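Local coordinates for DUF1254 domain-containing protein (Vibrio parahaemolyticus, PDB 3U07) that is of unknown function but combines DUF1254 and DUF1214 regions and probably carries a signal peptide, consistent with export from the cytoplasm, at residues D32-G37 / K265-L270; Y36-D41 / I297-T302; K362-R367 / A389-R394. The protein carries 2 engineered substitutions. All blocks are in the same frame, centred on the assembly; numbering follows the deposited sequence.

Overall arrangement
Near the N terminus, helix 26-52 supplies the first segment of both contact 1 and contact 2. The chain then runs through many helices and strands before helix 253-273 closes the loop of contact 1; slightly later, helix 295-305 returns to the next turn of helix 26-52 and closes contact 2. The two loops overlap and cross, neither nesting in the other. They share Tyr36 and Gly37, and the centres of the two contacts lie about 8 Å apart, giving one helical cluster in which Leu270 and Met267 touch residues of contact 2. Contact 3 follows both as a short local loop within the DUF1214 region, its centre about 47 Å from that of contact 1.

Contact 1 (D32-G37 / K265-L270); sequences DAYIYG and KGMEHL
The Tyr34 ring meets the selenium of Met267, present as selenomethionine, at its edge: SE lies 5.4 Å from the ring centroid and 82° off the ring normal, a Met-aromatic contact. The selenium sits nearest the phenol end, with Tyr34 OH to Met267 SE at 3.7 Å. Met267 CG and Gly266 CA approach the same ring obliquely, the former at 4.0 Å from Tyr34 CE2 and the latter at the same separation from Tyr34 CD2. Trp215, outside the two segments, adds an edge-to-face ring contact to Tyr34. The second flat group is the imidazole of His269, where Ile35 CD1 arrives obliquely at 3.7 Å from His269 CD2; the two side chains cross at about a right angle. The polar end of this ring is directed to another helix, His269 NE2 being hydrogen-bonded to Asp296 OD2.

These pairs belong to a helix-helix packing between helix 26-52 and helix 253-273. The axes of the short segments pass 8.7 Å apart with a signed crossing angle of -65°, and the backbones come nearest at Gly266, whose CA is 5.7 Å from Ile35 CA. Having no side chain, Gly266 presents its bare CA to both Tyr34 and Ile35; a CB there would point at helix 26-52 and fall 2.6 Å from Tyr34 CD2, a clash. Tyr34 CG is anti to the backbone N (chi1 174°), and this brings the base of the ring over to helix 253-273. Ile35 divides its branches: CG1 and CD1 serve Gly266 and His269, while CG2 makes a looser apolar contact with Leu270 CD2. No hydrogen bond spans the two segments, which are joined by apolar and aromatic packing. Beyond them, Leu270 also touches Ala299 and Glu300 of helix 295-305.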
ATOM      1  N   ASP A  32       6.357  24.576  -2.094  1.00 23.75           N
ATOM      2  CA  ASP A  32       7.181  23.390  -2.248  1.00 26.17           C
ATOM      3  C   ASP A  32       7.452  22.755  -0.885  1.00 26.35           C
ATOM      4  O   ASP A  32       7.500  21.538  -0.768  1.00 25.92           O
ATOM      5  CB  ASP A  32       8.501  23.737  -2.942  1.00 30.97           C
ATOM      6  CG  ASP A  32       8.303  24.185  -4.381  1.00 37.17           C
ATOM      7  OD1 ASP A  32       7.336  23.727  -5.025  1.00 33.34           O
ATOM      8  OD2 ASP A  32       9.124  24.984  -4.873  1.00 41.55           O
ATOM      9  N   ALA A  33       7.621  23.581   0.145  1.00 26.37           N
ATOM     10  CA  ALA A  33       7.877  23.065   1.488  1.00 21.63           C
ATOM     11  C   ALA A  33       6.706  22.203   1.935  1.00 15.30           C
ATOM     12  O   ALA A  33       6.895  21.102   2.444  1.00 17.46           O
ATOM     13  CB  ALA A  33       8.092  24.219   2.474  1.00 26.13           C
ATOM     14  N   TYR A  34       5.486  22.698   1.739  1.00 17.32           N
ATOM     15  CA  TYR A  34       4.326  21.926   2.134  1.00 16.87           C
ATOM     16  C   TYR A  34       4.204  20.637   1.315  1.00 17.70           C
ATOM     17  O   TYR A  34       3.859  19.585   1.856  1.00 20.93           O
ATOM     18  CB  TYR A  34       3.037  22.733   1.974  1.00 18.77           C
ATOM     19  CG  TYR A  34       1.814  21.890   2.248  1.00 21.39           C
ATOM     20  CD1 TYR A  34       1.432  21.582   3.553  1.00 18.31           C
ATOM     21  CD2 TYR A  34       1.083  21.333   1.201  1.00 22.85           C
ATOM     22  CE1 TYR A  34       0.352  20.733   3.807  1.00 22.13           C
ATOM     23  CE2 TYR A  34       0.000  20.482   1.447  1.00 20.01           C
ATOM     24  CZ  TYR A  34      -0.355  20.189   2.747  1.00 22.95           C
ATOM     25  OH  TYR A  34      -1.425  19.356   2.980  1.00 20.36           O
ATOM     26  N   ILE A  35       4.472  20.716   0.014  1.00 18.10           N
ATOM     27  CA  ILE A  35       4.366  19.534  -0.834  1.00 22.45           C
ATOM     28  C   ILE A  35       5.361  18.454  -0.392  1.00 22.20           C
ATOM     29  O   ILE A  35       5.047  17.264  -0.449  1.00 20.61           O
ATOM     30  CB  ILE A  35       4.532  19.910  -2.330  1.00 23.69           C
ATOM     31  CG1 ILE A  35       3.264  20.640  -2.804  1.00 26.80           C
ATOM     32  CG2 ILE A  35       4.741  18.653  -3.179  1.00 18.17           C
ATOM     33  CD1 ILE A  35       3.395  21.311  -4.160  1.00 29.19           C
ATOM     34  N   TYR A  36       6.546  18.858   0.059  1.00 22.62           N
ATOM     35  CA  TYR A  36       7.527  17.889   0.562  1.00 21.34           C
ATOM     36  C   TYR A  36       6.975  17.284   1.859  1.00 22.60           C
ATOM     37  O   TYR A  36       7.023  16.068   2.067  1.00 23.68           O
ATOM     38  CB  TYR A  36       8.869  18.568   0.870  1.00 20.01           C
ATOM     39  CG  TYR A  36       9.675  17.863   1.950  1.00 22.27           C
ATOM     40  CD1 TYR A  36      10.418  16.712   1.668  1.00 21.13           C
ATOM     41  CD2 TYR A  36       9.636  18.311   3.270  1.00 16.50           C
ATOM     42  CE1 TYR A  36      11.098  16.021   2.681  1.00 20.85           C
ATOM     43  CE2 TYR A  36      10.313  17.630   4.291  1.00 14.36           C
ATOM     44  CZ  TYR A  36      11.037  16.487   3.990  1.00 22.57           C
ATOM     45  OH  TYR A  36      11.677  15.814   5.010  1.00 21.97           O
ATOM     46  N   GLY A  37       6.428  18.142   2.718  1.00 18.35           N
ATOM     47  CA  GLY A  37       5.897  17.685   3.994  1.00 14.35           C
ATOM     48  C   GLY A  37       4.602  16.901   3.931  1.00 19.16           C
ATOM     49  O   GLY A  37       4.300  16.109   4.832  1.00 15.66           O
ATOM     50  N   LYS A 265      -1.826  26.729  -1.445  1.00 32.06           N
ATOM     51  CA  LYS A 265      -1.364  26.574  -2.823  1.00 30.86           C
ATOM     52  C   LYS A 265      -0.881  25.145  -3.078  1.00 31.99           C
ATOM     53  O   LYS A 265      -1.119  24.575  -4.144  1.00 26.63           O
ATOM     54  CB  LYS A 265      -0.238  27.565  -3.135  1.00 40.89           C
ATOM     55  CG  LYS A 265      -0.696  29.011  -3.297  1.00 53.95           C
ATOM     56  CD  LYS A 265       0.467  29.930  -3.671  1.00 64.83           C
ATOM     57  CE  LYS A 265       0.420  30.342  -5.138  1.00 73.45           C
ATOM     58  NZ  LYS A 265       0.317  29.171  -6.053  1.00 78.66           N
ATOM     59  N   GLY A 266      -0.205  24.569  -2.090  1.00 34.13           N
ATOM     60  CA  GLY A 266       0.291  23.211  -2.226  1.00 30.71           C
ATOM     61  C   GLY A 266      -0.810  22.220  -2.552  1.00 24.63           C
ATOM     62  O   GLY A 266      -0.691  21.456  -3.515  1.00 25.79           O
HETATM   63  N   MSE A 267      -1.880  22.224  -1.753  1.00 29.38           N
HETATM   64  CA  MSE A 267      -3.006  21.317  -1.973  1.00 27.50           C
HETATM   65  C   MSE A 267      -3.659  21.562  -3.331  1.00 33.04           C
HETATM   66  O   MSE A 267      -3.992  20.612  -4.039  1.00 28.28           O
HETATM   67  CB  MSE A 267      -4.068  21.472  -0.879  1.00 24.94           C
HETATM   68  CG  MSE A 267      -3.841  20.628   0.366  1.00 38.00           C
HETATM   69 SE   MSE A 267      -3.523  18.735  -0.003  1.00 45.56          SE
HETATM   70  CE  MSE A 267      -5.202  18.266  -0.845  1.00 33.30           C
ATOM     71  N   GLU A 268      -3.855  22.831  -3.687  1.00 31.70           N
ATOM     72  CA  GLU A 268      -4.460  23.161  -4.976  1.00 29.49           C
ATOM     73  C   GLU A 268      -3.652  22.471  -6.068  1.00 31.87           C
ATOM     74  O   GLU A 268      -4.200  21.770  -6.912  1.00 34.48           O
ATOM     75  CB  GLU A 268      -4.454  24.677  -5.211  1.00 28.43           C
ATOM     76  CG  GLU A 268      -5.448  25.450  -4.358  1.00 36.35           C
ATOM     77  CD  GLU A 268      -5.317  26.962  -4.509  1.00 44.65           C
ATOM     78  OE1 GLU A 268      -6.020  27.688  -3.781  1.00 44.71           O
ATOM     79  OE2 GLU A 268      -4.515  27.429  -5.348  1.00 44.66           O
ATOM     80  N   HIS A 269      -2.339  22.671  -6.027  1.00 34.80           N
ATOM     81  CA  HIS A 269      -1.436  22.074  -7.000  1.00 30.29           C
ATOM     82  C   HIS A 269      -1.595  20.555  -7.072  1.00 32.43           C
ATOM     83  O   HIS A 269      -1.612  19.979  -8.160  1.00 29.67           O
ATOM     84  CB  HIS A 269       0.008  22.415  -6.645  1.00 30.26           C
ATOM     85  CG  HIS A 269       1.014  21.799  -7.564  1.00 38.21           C
ATOM     86  ND1 HIS A 269       1.260  22.282  -8.830  1.00 47.51           N
ATOM     87  CD2 HIS A 269       1.819  20.721  -7.409  1.00 36.94           C
ATOM     88  CE1 HIS A 269       2.175  21.529  -9.416  1.00 50.42           C
ATOM     89  NE2 HIS A 269       2.530  20.575  -8.575  1.00 40.26           N
ATOM     90  N   LEU A 270      -1.708  19.904  -5.918  1.00 33.65           N
ATOM     91  CA  LEU A 270      -1.854  18.452  -5.888  1.00 33.50           C
ATOM     92  C   LEU A 270      -3.168  17.980  -6.499  1.00 34.81           C
ATOM     93  O   LEU A 270      -3.217  16.944  -7.168  1.00 35.22           O
ATOM     94  CB  LEU A 270      -1.748  17.920  -4.458  1.00 28.90           C
ATOM     95  CG  LEU A 270      -0.393  18.015  -3.753  1.00 30.80           C
ATOM     96  CD1 LEU A 270      -0.454  17.180  -2.483  1.00 36.79           C
ATOM     97  CD2 LEU A 270       0.724  17.512  -4.658  1.00 23.02           C
TER

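Contact 2 (Y36-D41 / I297-T302); sequences YGYSID and IFAEGT
Phe298 and Ser39 begin a packing of two nearly parallel helices, 26-52 and 295-305, in which Ser39, Thr302 OG1, two waters and the Phe298 ring lie on one flank and the Tyr38 ring on the other. The segment axes run at 22° to each other. Along 297-302, Phe298 comes first: its CD2 and CE2 each lie 3.5 Å from Ser39 OG, which approaches the ring obliquely. The same ring is also in cation-pi contact with Arg295 and meets Tyr119. Phe298 O takes a hydrogen bond from water 2 while also accepting Gly301 N, so this carbonyl has two donors.

Ala299 marks the closest backbone approach, its CA being 5.6 Å from Ser39 CA. The small side chain packs on Tyr38, with Ala299 CB to Tyr38 CD2 at 3.9 Å, and Ala299 O lies 3.6 Å from Tyr38 CE2. Tyr38 CG is anti to the backbone N (chi1 176°), so the base of the ring starts out towards helix 295-305. Its CD2 and CE2 meet Ala299 and Thr302, while CD1 and CE1 meet Leu270 and Met267 of helix 253-273.

Thr302 finishes the segment with a branch to each flank. Its methyl goes to the aromatic side, Thr302 CG2 lying 3.6 Å from Tyr38 CE2, while OG1, anti to the carbonyl carbon (chi1 -75°), faces the waters. No direct hydrogen bond crosses between the segments; the polar link is water-mediated. Water 2 gathers Ser39 OG, Phe298 O and Thr302 OG1, whereas water 1 links Thr302 OG1 to Ser39 O of helix 26-52. All five touching residues are buried, so these waters satisfy interior polar atoms. Thr302 OG1 lies 2.7 Å from water 1, which in turn donates to Ser39 O at 2.8 Å.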
ATOM      1  N   TYR A  36       6.546  18.858   0.059  1.00 22.62           N
ATOM      2  CA  TYR A  36       7.527  17.889   0.562  1.00 21.34           C
ATOM      3  C   TYR A  36       6.975  17.284   1.859  1.00 22.60           C
ATOM      4  O   TYR A  36       7.023  16.068   2.067  1.00 23.68           O
ATOM      5  CB  TYR A  36       8.869  18.568   0.870  1.00 20.01           C
ATOM      6  CG  TYR A  36       9.675  17.863   1.950  1.00 22.27           C
ATOM      7  CD1 TYR A  36      10.418  16.712   1.668  1.00 21.13           C
ATOM      8  CD2 TYR A  36       9.636  18.311   3.270  1.00 16.50           C
ATOM      9  CE1 TYR A  36      11.098  16.021   2.681  1.00 20.85           C
ATOM     10  CE2 TYR A  36      10.313  17.630   4.291  1.00 14.36           C
ATOM     11  CZ  TYR A  36      11.037  16.487   3.990  1.00 22.57           C
ATOM     12  OH  TYR A  36      11.677  15.814   5.010  1.00 21.97           O
ATOM     13  N   GLY A  37       6.428  18.142   2.718  1.00 18.35           N
ATOM     14  CA  GLY A  37       5.897  17.685   3.994  1.00 14.35           C
ATOM     15  C   GLY A  37       4.602  16.901   3.931  1.00 19.16           C
ATOM     16  O   GLY A  37       4.300  16.109   4.832  1.00 15.66           O
ATOM     17  N   TYR A  38       3.848  17.107   2.855  1.00 20.76           N
ATOM     18  CA  TYR A  38       2.560  16.438   2.660  1.00 20.13           C
ATOM     19  C   TYR A  38       2.562  14.936   2.935  1.00 20.66           C
ATOM     20  O   TYR A  38       1.740  14.438   3.707  1.00 22.12           O
ATOM     21  CB  TYR A  38       2.063  16.675   1.230  1.00 23.77           C
ATOM     22  CG  TYR A  38       0.775  15.955   0.895  1.00 20.16           C
ATOM     23  CD1 TYR A  38      -0.466  16.491   1.247  1.00 20.02           C
ATOM     24  CD2 TYR A  38       0.798  14.730   0.230  1.00 24.67           C
ATOM     25  CE1 TYR A  38      -1.655  15.822   0.941  1.00 23.69           C
ATOM     26  CE2 TYR A  38      -0.382  14.054  -0.080  1.00 21.61           C
ATOM     27  CZ  TYR A  38      -1.602  14.604   0.278  1.00 23.99           C
ATOM     28  OH  TYR A  38      -2.764  13.932  -0.033  1.00 26.13           O
ATOM     29  N   SER A  39       3.472  14.211   2.296  1.00 15.30           N
ATOM     30  CA  SER A  39       3.526  12.761   2.483  1.00 19.13           C
ATOM     31  C   SER A  39       3.732  12.380   3.948  1.00 19.11           C
ATOM     32  O   SER A  39       3.100  11.456   4.452  1.00 21.36           O
ATOM     33  CB  SER A  39       4.634  12.153   1.615  1.00 17.97           C
ATOM     34  OG  SER A  39       4.373  12.372   0.239  1.00 20.60           O
ATOM     35  N   ILE A  40       4.614  13.096   4.632  1.00 21.68           N
ATOM     36  CA  ILE A  40       4.872  12.825   6.043  1.00 17.69           C
ATOM     37  C   ILE A  40       3.649  13.213   6.877  1.00 18.28           C
ATOM     38  O   ILE A  40       3.215  12.464   7.747  1.00 17.14           O
ATOM     39  CB  ILE A  40       6.090  13.624   6.544  1.00 13.96           C
ATOM     40  CG1 ILE A  40       7.353  13.140   5.822  1.00 21.83           C
ATOM     41  CG2 ILE A  40       6.247  13.443   8.054  1.00 13.08           C
ATOM     42  CD1 ILE A  40       8.525  14.097   5.904  1.00 20.37           C
ATOM     43  N   ASP A  41       3.081  14.379   6.592  1.00 15.75           N
ATOM     44  CA  ASP A  41       1.924  14.838   7.346  1.00 17.49           C
ATOM     45  C   ASP A  41       0.748  13.876   7.235  1.00 22.87           C
ATOM     46  O   ASP A  41       0.139  13.516   8.242  1.00 19.91           O
ATOM     47  CB  ASP A  41       1.505  16.240   6.882  1.00 20.48           C
ATOM     48  CG  ASP A  41       0.555  16.913   7.862  1.00 28.17           C
ATOM     49  OD1 ASP A  41       0.791  16.784   9.080  1.00 28.54           O
ATOM     50  OD2 ASP A  41      -0.415  17.573   7.428  1.00 28.48           O
ATOM     51  N   ILE A 297       5.078  14.875  -7.559  1.00 26.63           N
ATOM     52  CA  ILE A 297       4.717  13.581  -8.129  1.00 23.94           C
ATOM     53  C   ILE A 297       4.765  12.507  -7.028  1.00 22.16           C
ATOM     54  O   ILE A 297       3.868  11.668  -6.934  1.00 21.81           O
ATOM     55  CB  ILE A 297       5.654  13.203  -9.304  1.00 28.86           C
ATOM     56  CG1 ILE A 297       5.573  14.288 -10.385  1.00 33.68           C
ATOM     57  CG2 ILE A 297       5.239  11.847  -9.891  1.00 26.42           C
ATOM     58  CD1 ILE A 297       6.512  14.086 -11.548  1.00 35.49           C
ATOM     59  N   PHE A 298       5.797  12.536  -6.186  1.00 18.25           N
ATOM     60  CA  PHE A 298       5.902  11.565  -5.097  1.00 16.99           C
ATOM     61  C   PHE A 298       4.665  11.697  -4.205  1.00 18.06           C
ATOM     62  O   PHE A 298       4.075  10.701  -3.770  1.00 17.54           O
ATOM     63  CB  PHE A 298       7.157  11.832  -4.257  1.00 19.67           C
ATOM     64  CG  PHE A 298       7.315  10.897  -3.087  1.00 22.23           C
ATOM     65  CD1 PHE A 298       7.797   9.603  -3.272  1.00 19.13           C
ATOM     66  CD2 PHE A 298       6.967  11.304  -1.799  1.00 28.68           C
ATOM     67  CE1 PHE A 298       7.929   8.729  -2.193  1.00 17.12           C
ATOM     68  CE2 PHE A 298       7.094  10.434  -0.710  1.00 28.20           C
ATOM     69  CZ  PHE A 298       7.577   9.143  -0.912  1.00 18.12           C
ATOM     70  N   ALA A 299       4.279  12.943  -3.944  1.00 16.01           N
ATOM     71  CA  ALA A 299       3.117  13.244  -3.113  1.00 20.09           C
ATOM     72  C   ALA A 299       1.819  12.655  -3.673  1.00 22.93           C
ATOM     73  O   ALA A 299       0.917  12.298  -2.910  1.00 21.18           O
ATOM     74  CB  ALA A 299       2.972  14.762  -2.954  1.00 13.92           C
ATOM     75  N   GLU A 300       1.707  12.559  -4.998  1.00 23.07           N
ATOM     76  CA  GLU A 300       0.487  12.000  -5.582  1.00 26.21           C
ATOM     77  C   GLU A 300       0.349  10.526  -5.200  1.00 25.48           C
ATOM     78  O   GLU A 300      -0.743   9.953  -5.263  1.00 26.68           O
ATOM     79  CB  GLU A 300       0.486  12.153  -7.113  1.00 29.72           C
ATOM     80  CG  GLU A 300       0.364  13.600  -7.634  1.00 29.10           C
ATOM     81  CD  GLU A 300      -0.970  14.272  -7.287  1.00 29.83           C
ATOM     82  OE1 GLU A 300      -1.931  13.571  -6.908  1.00 26.24           O
ATOM     83  OE2 GLU A 300      -1.056  15.513  -7.409  1.00 24.54           O
ATOM     84  N   GLY A 301       1.460   9.909  -4.804  1.00 21.78           N
ATOM     85  CA  GLY A 301       1.414   8.515  -4.400  1.00 21.09           C
ATOM     86  C   GLY A 301       0.505   8.383  -3.194  1.00 25.02           C
ATOM     87  O   GLY A 301      -0.276   7.438  -3.088  1.00 20.74           O
ATOM     88  N   THR A 302       0.609   9.347  -2.283  1.00 15.75           N
ATOM     89  CA  THR A 302      -0.211   9.362  -1.077  1.00 18.98           C
ATOM     90  C   THR A 302      -1.629   9.844  -1.410  1.00 21.33           C
ATOM     91  O   THR A 302      -2.622   9.314  -0.902  1.00 22.46           O
ATOM     92  CB  THR A 302       0.394  10.314  -0.005  1.00 23.52           C
ATOM     93  OG1 THR A 302       1.544   9.702   0.594  1.00 20.33           O
ATOM     94  CG2 THR A 302      -0.632  10.627   1.075  1.00 21.73           C
TER
HETATM   95  O   HOH W   1       1.488   9.481   3.258  1.00 18.71           O
HETATM   96  O   HOH W   2       3.599  10.100  -1.163  1.00 19.39           O

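Contact 3 (K362-R367 / A389-R394); sequences KNDLNR and ANEKGR
This is a surface contact between two loops, in which the carboxylate of Glu391 grips consecutive backbone amides of Asp364 and Leu365. One loop joins strands 347-354 and 369-371 of one sheet, the other strands 382-388 and 400-402 of another, so the contact ties two sheets together. The evidence is two hydrogen bonds: Asp364 N to Glu391 OE1 at 2.7 Å, with an N-H...O angle of 158°, and a longer one from Leu365 N to Glu391 OE2 at 3.2 Å. Both oxygens are met on the syn side, with the donors somewhat out of the carboxylate plane. The Glu391 chain is extended beyond CG, which carries the carboxylate to the 363-366 turn.

That turn is a type I beta turn, and Glu391 itself opens a type II turn ending at Arg394; both loops lie in the DUF1214 region. Asn363 ties its turn to the residue that follows: OD1 accepts Arg367 N in the carbonyl plane, on a lone pair, at 3.1 Å, and ND2 donates to Arg367 O from above the carbonyl plane. Leu365 and Glu391 slide past each other in opposite directions, Leu365 CD1 coming within 3.3 Å of Glu391 OE2, a close carbon-oxygen contact. Asp364 OD2 lies 3.5 Å from Glu391 OE1; this proximity of like charges may be eased by the amide donors. Arg367 NH1 is hydrogen-bonded to the carbonyl oxygens of Asp397 and Phe400.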
ATOM      1  N   LYS A 362     -23.216  -9.142  -3.206  1.00 55.89           N
ATOM      2  CA  LYS A 362     -23.801 -10.429  -2.880  1.00 56.68           C
ATOM      3  C   LYS A 362     -24.337 -11.148  -4.108  1.00 49.05           C
ATOM      4  O   LYS A 362     -24.943 -10.537  -4.986  1.00 53.42           O
ATOM      5  CB  LYS A 362     -24.940 -10.239  -1.872  1.00 62.43           C
ATOM      6  CG  LYS A 362     -25.731 -11.504  -1.565  1.00 67.18           C
ATOM      7  CD  LYS A 362     -26.823 -11.237  -0.546  1.00 75.67           C
ATOM      8  CE  LYS A 362     -26.743 -12.236   0.595  1.00 83.17           C
ATOM      9  NZ  LYS A 362     -25.406 -12.192   1.255  1.00 84.68           N
ATOM     10  N   ASN A 363     -24.086 -12.448  -4.169  1.00 42.37           N
ATOM     11  CA  ASN A 363     -24.583 -13.288  -5.247  1.00 45.13           C
ATOM     12  C   ASN A 363     -24.630 -14.703  -4.680  1.00 47.92           C
ATOM     13  O   ASN A 363     -23.954 -15.000  -3.695  1.00 57.44           O
ATOM     14  CB  ASN A 363     -23.705 -13.175  -6.508  1.00 45.92           C
ATOM     15  CG  ASN A 363     -22.282 -13.646  -6.298  1.00 50.66           C
ATOM     16  OD1 ASN A 363     -21.999 -14.844  -6.324  1.00 48.99           O
ATOM     17  ND2 ASN A 363     -21.371 -12.697  -6.097  1.00 52.16           N
ATOM     18  N   ASP A 364     -25.447 -15.565  -5.270  1.00 54.14           N
ATOM     19  CA  ASP A 364     -25.594 -16.924  -4.760  1.00 57.16           C
ATOM     20  C   ASP A 364     -24.335 -17.771  -4.726  1.00 59.95           C
ATOM     21  O   ASP A 364     -24.139 -18.553  -3.799  1.00 62.87           O
ATOM     22  CB  ASP A 364     -26.689 -17.661  -5.535  1.00 54.86           C
ATOM     23  CG  ASP A 364     -28.059 -17.055  -5.315  1.00 60.32           C
ATOM     24  OD1 ASP A 364     -28.301 -16.541  -4.202  1.00 61.89           O
ATOM     25  OD2 ASP A 364     -28.894 -17.103  -6.243  1.00 61.42           O
ATOM     26  N   LEU A 365     -23.483 -17.617  -5.732  1.00 59.19           N
ATOM     27  CA  LEU A 365     -22.240 -18.381  -5.807  1.00 54.71           C
ATOM     28  C   LEU A 365     -21.171 -17.854  -4.858  1.00 57.85           C
ATOM     29  O   LEU A 365     -20.169 -18.524  -4.604  1.00 62.42           O
ATOM     30  CB  LEU A 365     -21.698 -18.355  -7.238  1.00 50.59           C
ATOM     31  CG  LEU A 365     -22.240 -19.351  -8.266  1.00 52.51           C
ATOM     32  CD1 LEU A 365     -23.745 -19.490  -8.141  1.00 59.65           C
ATOM     33  CD2 LEU A 365     -21.848 -18.884  -9.657  1.00 45.72           C
ATOM     34  N   ASN A 366     -21.393 -16.658  -4.327  1.00 59.90           N
ATOM     35  CA  ASN A 366     -20.429 -16.033  -3.434  1.00 64.94           C
ATOM     36  C   ASN A 366     -19.093 -16.012  -4.173  1.00 60.79           C
ATOM     37  O   ASN A 366     -18.037 -16.308  -3.612  1.00 59.87           O
ATOM     38  CB  ASN A 366     -20.312 -16.819  -2.128  1.00 69.93           C
ATOM     39  CG  ASN A 366     -20.336 -15.917  -0.910  1.00 76.54           C
ATOM     40  OD1 ASN A 366     -19.485 -15.040  -0.754  1.00 76.35           O
ATOM     41  ND2 ASN A 366     -21.323 -16.121  -0.042  1.00 79.28           N
ATOM     42  N   ARG A 367     -19.177 -15.673  -5.455  1.00 57.07           N
ATOM     43  CA  ARG A 367     -18.032 -15.578  -6.349  1.00 51.48           C
ATOM     44  C   ARG A 367     -17.933 -14.113  -6.742  1.00 49.22           C
ATOM     45  O   ARG A 367     -18.865 -13.555  -7.324  1.00 54.26           O
ATOM     46  CB  ARG A 367     -18.267 -16.441  -7.588  1.00 48.65           C
ATOM     47  CG  ARG A 367     -17.213 -16.278  -8.661  1.00 48.57           C
ATOM     48  CD  ARG A 367     -17.470 -17.217  -9.820  1.00 46.76           C
ATOM     49  NE  ARG A 367     -17.441 -18.610  -9.390  1.00 47.18           N
ATOM     50  CZ  ARG A 367     -17.595 -19.647 -10.205  1.00 47.79           C
ATOM     51  NH1 ARG A 367     -17.795 -19.451 -11.500  1.00 48.81           N
ATOM     52  NH2 ARG A 367     -17.550 -20.881  -9.723  1.00 50.29           N
ATOM     53  N   ALA A 389     -26.012 -11.241 -14.214  1.00 38.37           N
ATOM     54  CA  ALA A 389     -26.665 -11.267 -12.911  1.00 38.75           C
ATOM     55  C   ALA A 389     -27.408 -12.602 -12.840  1.00 41.88           C
ATOM     56  O   ALA A 389     -27.837 -13.044 -11.773  1.00 52.02           O
ATOM     57  CB  ALA A 389     -27.641 -10.105 -12.781  1.00 34.49           C
ATOM     58  N   ASN A 390     -27.551 -13.240 -13.998  1.00 35.88           N
ATOM     59  CA  ASN A 390     -28.217 -14.529 -14.085  1.00 39.26           C
ATOM     60  C   ASN A 390     -27.195 -15.636 -13.860  1.00 38.61           C
ATOM     61  O   ASN A 390     -26.511 -16.062 -14.791  1.00 44.16           O
ATOM     62  CB  ASN A 390     -28.870 -14.705 -15.455  1.00 47.61           C
ATOM     63  CG  ASN A 390     -29.432 -16.097 -15.652  1.00 56.22           C
ATOM     64  OD1 ASN A 390     -29.974 -16.696 -14.721  1.00 54.37           O
ATOM     65  ND2 ASN A 390     -29.319 -16.617 -16.867  1.00 62.40           N
ATOM     66  N   GLU A 391     -27.103 -16.103 -12.620  1.00 42.40           N
ATOM     67  CA  GLU A 391     -26.157 -17.152 -12.267  1.00 51.46           C
ATOM     68  C   GLU A 391     -26.753 -18.557 -12.250  1.00 62.92           C
ATOM     69  O   GLU A 391     -26.143 -19.488 -11.725  1.00 66.27           O
ATOM     70  CB  GLU A 391     -25.520 -16.837 -10.910  1.00 49.72           C
ATOM     71  CG  GLU A 391     -26.416 -16.068  -9.958  1.00 55.68           C
ATOM     72  CD  GLU A 391     -25.757 -15.816  -8.614  1.00 66.18           C
ATOM     73  OE1 GLU A 391     -26.385 -15.155  -7.758  1.00 67.93           O
ATOM     74  OE2 GLU A 391     -24.614 -16.281  -8.411  1.00 66.45           O
ATOM     75  N   LYS A 392     -27.936 -18.711 -12.839  1.00 68.23           N
ATOM     76  CA  LYS A 392     -28.603 -20.008 -12.887  1.00 68.57           C
ATOM     77  C   LYS A 392     -27.871 -20.971 -13.821  1.00 64.01           C
ATOM     78  O   LYS A 392     -27.803 -20.741 -15.029  1.00 60.39           O
ATOM     79  CB  LYS A 392     -30.058 -19.832 -13.346  1.00 74.57           C
ATOM     80  CG  LYS A 392     -30.853 -18.862 -12.473  1.00 82.49           C
ATOM     81  CD  LYS A 392     -32.343 -18.791 -12.824  1.00 89.68           C
ATOM     82  CE  LYS A 392     -32.662 -17.724 -13.869  1.00 89.74           C
ATOM     83  NZ  LYS A 392     -32.735 -18.254 -15.259  1.00 89.37           N
ATOM     84  N   GLY A 393     -27.311 -22.036 -13.248  1.00 61.82           N
ATOM     85  CA  GLY A 393     -26.594 -23.031 -14.030  1.00 64.54           C
ATOM     86  C   GLY A 393     -25.154 -22.689 -14.363  1.00 68.05           C
ATOM     87  O   GLY A 393     -24.598 -23.205 -15.333  1.00 65.38           O
ATOM     88  N   ARG A 394     -24.537 -21.834 -13.551  1.00 69.77           N
ATOM     89  CA  ARG A 394     -23.156 -21.416 -13.787  1.00 65.58           C
ATOM     90  C   ARG A 394     -22.172 -21.918 -12.733  1.00 68.28           C
ATOM     91  O   ARG A 394     -20.962 -21.762 -12.893  1.00 74.99           O
ATOM     92  CB  ARG A 394     -23.078 -19.891 -13.841  1.00 57.05           C
ATOM     93  CG  ARG A 394     -24.066 -19.235 -14.786  1.00 50.69           C
ATOM     94  CD  ARG A 394     -23.601 -19.265 -16.223  1.00 47.18           C
ATOM     95  NE  ARG A 394     -24.372 -18.316 -17.020  1.00 54.82           N
ATOM     96  CZ  ARG A 394     -24.101 -17.993 -18.280  1.00 61.45           C
ATOM     97  NH1 ARG A 394     -23.068 -18.545 -18.903  1.00 61.47           N
ATOM     98  NH2 ARG A 394     -24.862 -17.111 -18.916  1.00 64.14           N
TER